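Local structure of flagellar protein FlgA (Thermotoga maritima, 3FRN) at residues Arg143-Leu148 / Pro177-Ser182; Phe171-Glu176 / Val198-Met203. The protein probably acts as a periplasmic chaperone that assists formation of the P-ring of the flagellar basal body. All blocks are in the same frame, centred on the assembly; numbering follows the deposited sequence.

Interaction 1. Residues Arg143-Leu148 / Pro177-Ser182; sequences RNVVVL and PFFDVS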
# COMPACT_ATOMS: atom_id res chain seq x y z
N ARG A 143 6.19 -2.55 0.18
CA ARG A 143 6.27 -3.94 0.64
C ARG A 143 6.48 -4.89 -0.53
O ARG A 143 6.26 -4.52 -1.68
CB ARG A 143 4.98 -4.33 1.38
CG ARG A 143 5.21 -4.86 2.79
CD ARG A 143 5.42 -3.72 3.78
NE ARG A 143 5.87 -4.17 5.09
CZ ARG A 143 7.13 -4.51 5.39
NH1 ARG A 143 7.42 -4.90 6.63
NH2 ARG A 143 8.09 -4.48 4.48
N ASN A 144 6.91 -6.11 -0.23
CA ASN A 144 7.02 -7.14 -1.25
C ASN A 144 5.68 -7.83 -1.49
O ASN A 144 5.13 -8.46 -0.60
CB ASN A 144 8.09 -8.17 -0.88
CG ASN A 144 9.49 -7.68 -1.20
OD1 ASN A 144 9.94 -7.74 -2.34
ND2 ASN A 144 10.19 -7.21 -0.18
N VAL A 145 5.15 -7.67 -2.70
CA VAL A 145 3.87 -8.25 -3.07
C VAL A 145 4.01 -9.34 -4.14
O VAL A 145 5.04 -9.43 -4.81
CB VAL A 145 2.85 -7.18 -3.54
CG1 VAL A 145 2.55 -6.19 -2.42
CG2 VAL A 145 3.35 -6.47 -4.77
N VAL A 146 2.97 -10.15 -4.29
CA VAL A 146 2.96 -11.25 -5.25
C VAL A 146 2.53 -10.75 -6.63
O VAL A 146 1.44 -10.21 -6.80
CB VAL A 146 2.03 -12.40 -4.75
CG1 VAL A 146 1.73 -13.38 -5.86
CG2 VAL A 146 2.67 -13.11 -3.57
N VAL A 147 3.41 -10.94 -7.61
CA VAL A 147 3.19 -10.46 -8.97
C VAL A 147 3.28 -11.64 -9.95
O VAL A 147 4.09 -12.54 -9.76
CB VAL A 147 4.22 -9.35 -9.34
CG1 VAL A 147 4.23 -9.04 -10.83
CG2 VAL A 147 3.94 -8.08 -8.54
N LEU A 148 2.43 -11.63 -10.98
CA LEU A 148 2.41 -12.71 -11.98
C LEU A 148 3.65 -12.81 -12.87
O LEU A 148 4.11 -11.81 -13.44
CB LEU A 148 1.15 -12.59 -12.85
CG LEU A 148 -0.15 -13.05 -12.19
CD1 LEU A 148 -1.29 -12.97 -13.19
CD2 LEU A 148 -0.04 -14.47 -11.65
N PRO A 177 -3.41 -6.69 -1.62
CA PRO A 177 -2.40 -7.57 -2.21
C PRO A 177 -2.02 -8.75 -1.31
O PRO A 177 -2.50 -8.86 -0.18
CB PRO A 177 -1.20 -6.64 -2.39
CG PRO A 177 -1.34 -5.62 -1.30
CD PRO A 177 -2.82 -5.47 -1.04
N PHE A 178 -1.16 -9.63 -1.83
CA PHE A 178 -0.62 -10.75 -1.06
C PHE A 178 0.87 -10.54 -0.79
O PHE A 178 1.58 -10.01 -1.63
CB PHE A 178 -0.82 -12.08 -1.80
CG PHE A 178 -2.26 -12.43 -2.03
CD1 PHE A 178 -3.01 -13.04 -1.04
CD2 PHE A 178 -2.87 -12.14 -3.25
CE1 PHE A 178 -4.34 -13.36 -1.25
CE2 PHE A 178 -4.20 -12.45 -3.47
CZ PHE A 178 -4.93 -13.06 -2.48
N PHE A 179 1.33 -10.97 0.37
CA PHE A 179 2.70 -10.67 0.79
C PHE A 179 3.56 -11.92 0.83
O PHE A 179 4.71 -11.89 1.27
CB PHE A 179 2.69 -9.95 2.15
CG PHE A 179 1.76 -8.76 2.18
CD1 PHE A 179 2.14 -7.55 1.61
CD2 PHE A 179 0.50 -8.86 2.76
CE1 PHE A 179 1.28 -6.46 1.62
CE2 PHE A 179 -0.36 -7.77 2.77
CZ PHE A 179 0.03 -6.57 2.20
N ASP A 180 2.99 -13.02 0.34
CA ASP A 180 3.63 -14.33 0.40
C ASP A 180 3.04 -15.21 -0.69
O ASP A 180 1.83 -15.21 -0.92
CB ASP A 180 3.41 -14.96 1.77
CG ASP A 180 4.51 -15.93 2.15
OD1 ASP A 180 5.62 -15.84 1.58
OD2 ASP A 180 4.27 -16.78 3.04
N VAL A 181 3.90 -15.97 -1.36
CA VAL A 181 3.47 -16.96 -2.34
C VAL A 181 2.54 -17.97 -1.67
O VAL A 181 1.51 -18.36 -2.24
CB VAL A 181 4.71 -17.64 -3.00
CG1 VAL A 181 4.32 -18.90 -3.75
CG2 VAL A 181 5.40 -16.66 -3.94
N SER A 182 2.87 -18.34 -0.44
CA SER A 182 2.09 -19.27 0.38
C SER A 182 0.64 -18.84 0.63
O SER A 182 -0.21 -19.67 0.97
CB SER A 182 2.80 -19.50 1.71
OG SER A 182 1.98 -20.24 2.59

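Interaction 2. Residues Phe171-Glu176 / Val198-Met203; sequences FEIYGE and VLTADM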
# COMPACT_ATOMS: atom_id res chain seq x y z
N PHE A 171 -0.04 1.46 -1.07
CA PHE A 171 -1.02 2.55 -1.08
C PHE A 171 -1.38 3.00 -2.50
O PHE A 171 -2.21 3.89 -2.67
CB PHE A 171 -0.52 3.75 -0.26
CG PHE A 171 -0.50 3.51 1.22
CD1 PHE A 171 -1.17 2.42 1.79
CD2 PHE A 171 0.16 4.39 2.06
CE1 PHE A 171 -1.14 2.21 3.16
CE2 PHE A 171 0.18 4.19 3.42
CZ PHE A 171 -0.47 3.10 3.97
N GLU A 172 -0.74 2.39 -3.49
CA GLU A 172 -1.03 2.63 -4.90
C GLU A 172 -1.49 1.35 -5.60
O GLU A 172 -1.41 1.23 -6.81
CB GLU A 172 0.21 3.20 -5.61
CG GLU A 172 0.36 4.72 -5.48
CD GLU A 172 1.74 5.22 -5.93
OE1 GLU A 172 1.80 5.96 -6.94
OE2 GLU A 172 2.75 4.87 -5.29
N ILE A 173 -1.96 0.39 -4.80
CA ILE A 173 -2.56 -0.84 -5.30
C ILE A 173 -4.07 -0.81 -5.02
O ILE A 173 -4.49 -0.52 -3.89
CB ILE A 173 -1.93 -2.09 -4.63
CG1 ILE A 173 -0.47 -2.26 -5.09
CG2 ILE A 173 -2.74 -3.35 -4.92
CD1 ILE A 173 0.33 -3.24 -4.23
N TYR A 174 -4.86 -1.08 -6.05
CA TYR A 174 -6.32 -1.16 -5.90
C TYR A 174 -6.71 -2.58 -5.52
O TYR A 174 -6.59 -3.50 -6.33
CB TYR A 174 -7.03 -0.72 -7.18
CG TYR A 174 -7.25 0.77 -7.26
CD1 TYR A 174 -6.19 1.64 -7.49
CD2 TYR A 174 -8.53 1.31 -7.11
CE1 TYR A 174 -6.39 3.01 -7.56
CE2 TYR A 174 -8.74 2.68 -7.18
CZ TYR A 174 -7.66 3.53 -7.41
OH TYR A 174 -7.87 4.89 -7.48
N GLY A 175 -7.18 -2.74 -4.29
CA GLY A 175 -7.45 -4.06 -3.74
C GLY A 175 -6.39 -4.46 -2.74
O GLY A 175 -5.36 -3.79 -2.61
N GLU A 176 -6.63 -5.55 -2.03
CA GLU A 176 -5.70 -6.04 -1.02
C GLU A 176 -4.70 -7.03 -1.64
O GLU A 176 -5.09 -8.08 -2.14
CB GLU A 176 -6.50 -6.70 0.11
CG GLU A 176 -5.68 -7.22 1.29
CD GLU A 176 -6.51 -8.08 2.24
OE1 GLU A 176 -7.24 -8.99 1.76
OE2 GLU A 176 -6.44 -7.86 3.47
N VAL A 198 -0.16 -7.36 -10.39
CA VAL A 198 -0.12 -7.50 -8.93
C VAL A 198 -1.39 -8.21 -8.51
O VAL A 198 -2.49 -7.73 -8.79
CB VAL A 198 -0.10 -6.13 -8.23
CG1 VAL A 198 -0.14 -6.30 -6.71
CG2 VAL A 198 1.13 -5.34 -8.65
N LEU A 199 -1.21 -9.35 -7.84
CA LEU A 199 -2.33 -10.19 -7.47
C LEU A 199 -3.03 -9.56 -6.29
O LEU A 199 -2.38 -9.05 -5.39
CB LEU A 199 -1.83 -11.60 -7.12
CG LEU A 199 -2.43 -12.75 -7.93
CD1 LEU A 199 -2.78 -12.30 -9.33
CD2 LEU A 199 -1.47 -13.92 -8.02
N THR A 200 -4.36 -9.54 -6.32
CA THR A 200 -5.13 -9.03 -5.20
C THR A 200 -6.25 -10.00 -4.82
O THR A 200 -6.71 -10.78 -5.64
CB THR A 200 -5.75 -7.62 -5.46
OG1 THR A 200 -6.71 -7.70 -6.52
CG2 THR A 200 -4.68 -6.58 -5.81
N ALA A 201 -6.69 -9.92 -3.56
CA ALA A 201 -7.71 -10.80 -3.00
C ALA A 201 -8.97 -10.94 -3.86
O ALA A 201 -9.54 -12.03 -3.96
CB ALA A 201 -8.06 -10.33 -1.59
N ASP A 202 -9.37 -9.85 -4.50
CA ASP A 202 -10.61 -9.81 -5.28
C ASP A 202 -10.52 -10.51 -6.63
O ASP A 202 -11.51 -10.59 -7.36
CB ASP A 202 -11.06 -8.36 -5.47
CG ASP A 202 -9.94 -7.46 -5.96
OD1 ASP A 202 -9.09 -7.04 -5.14
OD2 ASP A 202 -9.91 -7.16 -7.17
N MET A 203 -9.34 -11.02 -6.97
CA MET A 203 -9.14 -11.63 -8.29
C MET A 203 -9.10 -13.15 -8.23
O MET A 203 -9.12 -13.83 -9.26
CB MET A 203 -7.84 -11.12 -8.90
CG MET A 203 -7.78 -9.62 -8.98
SD MET A 203 -6.62 -9.03 -10.18
CE MET A 203 -5.10 -9.50 -9.45

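Interaction 1. Residues Arg143-Leu148 / Pro177-Ser182
Val145 and Val146, near the C-terminal end of strand 132-148, meet the loop Pro177-Asp180 in a mainly backbone-led contact of the SAF domain, with small apolar contacts around it. The loop reaches the strand just before the short helix 181-184. One hydrogen bond fixes the match: Val146 N donates a hydrogen bond to Phe178 O at 3.0 Å, along a bent path (140° at the hydrogen) and with the donor tilted 29° from the carbonyl plane. The same oxygen takes a CA-H...O contact from Val145 CA at 3.2 Å, so two neighbouring strand residues hold it. A second, longer contact of this kind runs the other way, from Phe179 CA to Asn144 O, which also lies at the edge of the Phe179 ring.

Apolar groups pack around this backbone pairing. Val145 CG1, set anti to its own carbonyl carbon (chi1 -62°), comes within 3.8 Å of Pro177 CB, the two side chains crossing obliquely; it also approaches Phe179 CE1 at 4.2 Å. Phe178 touches the strand with CB, while the rest of its side chain leads away from the strand; Phe178 also packs on Lys187, Glu183 and Val184. One residue on along the strand, Val146 CG2 lies 4.0 Å from Phe178 CB and reaches the loop backbone beyond it, with Asp180 O only 3.5 Å from this methyl.

Interaction 2. Residues Phe171-Glu176 / Val198-Met203
Ile173 and Thr200 lie side by side but slide past each other in opposite directions, with Ile173 CG2 and Thr200 CG2 meeting methyl to methyl at 3.9 Å. The other branch of the isoleucine turns to a different partner: Ile173 CD1 touches Val198 CG1 at 4.0 Å, and these two side chains cross at about a right angle. Two loops of the SAF domain are packed together here, the second running into the 3-10 turn 201-203.

Thr200 works with both branches. Its chi1 of 65° puts OG1 between the backbone N and the carbonyl carbon, while CG2 lies anti to the carbonyl carbon, 3.7 Å from Tyr174 O. OG1 donates to Asp202 OD1 at 2.8 Å, coming from above the carboxylate plane; Asp202 has two conformers, and this bond belongs to the one described. An alanine here would probably open a gap beside Ile173 CG2 and Tyr174 O and, in this conformer, leave the Asp202 carboxylate without its hydroxyl partner.

The backbones join at Glu176, whose O accepts a nearly straight bond (162°) from Ala201 N at 2.8 Å and a CA-H...O contact from Thr200 CA at 3.2 Å. The extended Glu176 side chain brings OE1 to 3.7 Å from Ala201 CB. Before it, Gly175 has a positive phi of 105°, where a side chain would collide with the carbonyl oxygen of Tyr174.

Ile173 and Val198 both rest on Arg168 of strand 163-169, and Val198 also touches Val147. Leu199 points away from this contact, packing on Val146 and Leu148 of strand 132-148 and on Val163 of strand 163-169.

Overall arrangement
From the N terminus the four segments come in the order 143-148, 171-176, 177-182 and 198-203. Interaction 1 closes the loop that starts at the end of strand 132-148 and returns through strand 163-169; interaction 2 opens inside that loop and closes beyond it, after helix 181-184 and strand 188-189. The two therefore cross, and since 171-176 runs straight into 177-182, one continuous stretch of chain serves both. They also touch directly: Val146 O and Leu199 N form a probable hydrogen bond, and the Phe178 ring packs on the Thr200-Ala201 backbone. Together they tie strand 132-148 to both loops within the SAF domain.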